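Local structure of flavodoxin-like domain (Synechococcus elongatus PCC 6301, 3HLY) at residues 82-87 against 109-114. The protein is a flavodoxin-like domain of a flavoprotein and probably binds a flavin cofactor, as flavodoxins do, for use in electron transfer. Sequence-based numbering, arbitrary orientation.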
loop_
_atom_site.group_PDB
_atom_site.type_symbol
_atom_site.label_atom_id
_atom_site.label_comp_id
_atom_site.label_asym_id
_atom_site.label_seq_id
_atom_site.Cartn_x
_atom_site.Cartn_y
_atom_site.Cartn_z
ATOM N N LYS A 82 -4.414 -11.691 9.603
ATOM C CA LYS A 82 -3.055 -11.985 10.048
ATOM C C LYS A 82 -2.000 -11.052 9.438
ATOM O O LYS A 82 -0.796 -11.256 9.624
ATOM C CB LYS A 82 -2.718 -13.423 9.710
ATOM N N GLN A 83 -2.450 -10.022 8.730
ATOM C CA GLN A 83 -1.516 -9.123 8.063
ATOM C C GLN A 83 -1.593 -7.640 8.429
ATOM O O GLN A 83 -2.542 -7.190 9.084
ATOM C CB GLN A 83 -1.653 -9.315 6.548
ATOM C CG GLN A 83 -3.069 -9.152 6.003
ATOM C CD GLN A 83 -3.269 -9.868 4.663
ATOM O OE1 GLN A 83 -4.296 -9.706 4.004
ATOM N NE2 GLN A 83 -2.280 -10.666 4.264
ATOM N N ALA A 84 -0.564 -6.897 8.021
ATOM C CA ALA A 84 -0.486 -5.458 8.291
ATOM C C ALA A 84 -0.856 -4.642 7.051
ATOM O O ALA A 84 -0.651 -5.078 5.921
ATOM C CB ALA A 84 0.918 -5.095 8.740
ATOM N N ILE A 85 -1.391 -3.447 7.279
ATOM C CA ILE A 85 -1.781 -2.555 6.210
ATOM C C ILE A 85 -1.018 -1.239 6.346
ATOM O O ILE A 85 -1.036 -0.607 7.405
ATOM C CB ILE A 85 -3.303 -2.256 6.250
ATOM C CG1 ILE A 85 -3.660 -1.237 5.164
ATOM C CG2 ILE A 85 -3.718 -1.738 7.620
ATOM C CD1 ILE A 85 -3.470 -1.765 3.768
ATOM N N GLY A 86 -0.305 -0.874 5.289
ATOM C CA GLY A 86 0.425 0.381 5.279
ATOM C C GLY A 86 -0.293 1.260 4.280
ATOM O O GLY A 86 -0.441 0.885 3.121
ATOM N N LEU A 87 -0.764 2.416 4.722
ATOM C CA LEU A 87 -1.465 3.331 3.837
ATOM C C LEU A 87 -0.653 4.613 3.612
ATOM O O LEU A 87 0.044 5.078 4.508
ATOM C CB LEU A 87 -2.829 3.678 4.442
ATOM C CG LEU A 87 -3.806 2.499 4.513
ATOM C CD1 LEU A 87 -5.044 2.878 5.310
ATOM C CD2 LEU A 87 -4.191 2.070 3.097
ATOM N N GLY A 109 -9.791 -7.042 10.401
ATOM C CA GLY A 109 -8.853 -7.527 11.396
ATOM C C GLY A 109 -7.380 -7.228 11.157
ATOM O O GLY A 109 -6.520 -7.842 11.771
ATOM N N LEU A 110 -7.065 -6.291 10.272
ATOM C CA LEU A 110 -5.656 -5.983 10.027
ATOM C C LEU A 110 -5.132 -4.897 10.964
ATOM O O LEU A 110 -5.888 -4.035 11.395
ATOM C CB LEU A 110 -5.447 -5.515 8.579
ATOM C CG LEU A 110 -5.546 -6.502 7.406
ATOM C CD1 LEU A 110 -6.992 -6.660 6.966
ATOM C CD2 LEU A 110 -4.712 -5.967 6.234
ATOM N N HIS A 111 -3.849 -4.954 11.306
ATOM C CA HIS A 111 -3.276 -3.889 12.126
ATOM C C HIS A 111 -2.453 -3.008 11.160
ATOM O O HIS A 111 -2.239 -3.388 10.001
ATOM C CB HIS A 111 -2.418 -4.453 13.276
ATOM C CG HIS A 111 -1.261 -5.293 12.841
ATOM N ND1 HIS A 111 0.044 -4.969 13.141
ATOM C CD2 HIS A 111 -1.211 -6.481 12.193
ATOM C CE1 HIS A 111 0.846 -5.920 12.704
ATOM N NE2 HIS A 111 0.111 -6.851 12.124
ATOM N N THR A 112 -2.026 -1.825 11.600
ATOM C CA THR A 112 -1.253 -0.945 10.712
ATOM C C THR A 112 0.182 -1.422 10.557
ATOM O O THR A 112 0.797 -1.883 11.515
ATOM C CB THR A 112 -1.207 0.501 11.234
ATOM O OG1 THR A 112 -0.610 0.511 12.535
ATOM C CG2 THR A 112 -2.597 1.097 11.298
ATOM N N ALA A 113 0.737 -1.317 9.356
ATOM C CA ALA A 113 2.118 -1.759 9.165
ATOM C C ALA A 113 3.083 -0.662 9.634
ATOM O O ALA A 113 4.232 -0.935 9.973
ATOM C CB ALA A 113 2.363 -2.109 7.704
ATOM N N PHE A 114 2.583 0.569 9.647
ATOM C CA PHE A 114 3.312 1.759 10.071
ATOM C C PHE A 114 2.284 2.892 10.135
ATOM O O PHE A 114 1.175 2.742 9.642
ATOM C CB PHE A 114 4.454 2.119 9.086
ATOM C CG PHE A 114 4.069 2.081 7.610
ATOM C CD1 PHE A 114 4.552 1.068 6.777
ATOM C CD2 PHE A 114 3.261 3.071 7.053
ATOM C CE1 PHE A 114 4.233 1.039 5.390
ATOM C CE2 PHE A 114 2.936 3.054 5.676
ATOM C CZ PHE A 114 3.421 2.040 4.846
HETATM O O HOH W 1 -0.916 2.579 7.446
#
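Ile85 N donates to His111 O at 2.9 Å, and Ile85 O in turn accepts Ala113 N at 2.7 Å, the alternating ladder by which parallel strands join. The pairing is short: beyond Ala113 a water takes over, accepting from Leu87 N and donating to Ile85 O and Phe114 O. Packing is tight where Ala84 CB meets Ala113 CB at 3.5 Å, where buried Leu110 runs alongside Gln83, the two side chains pointing the same way with CD2 to CG 3.6 Å, and around Gly86, whose CA lies over one face of the Phe114 ring, 3.8 Å from its centroid, in a CH-pi contact. Phe114 CG sits between its backbone N and carbonyl carbon (chi1 46°), which swings the ring back over the glycine; a CB on Gly86 would clash with Phe114 CZ. An alanine in place of Phe114 would probably leave Gly86 without its aromatic cover and open a gap toward Leu138. The solvent side is looser: exposed His111 lays its imidazole over Ala84 CB, 4.1 Å from the ring centroid, and its N bonds only weakly to Gln83 O. This last beta-alpha-beta unit of the parallel flavodoxin-like sheet, strand order 2-1-3-4-5, sets edge strand 111-112 beside strand 84-88, which bonds to strand 54-58 across its other side; helix 98-107 packs on Ile85 and Thr112, and helix 125-144 covers Ala113 and Phe114.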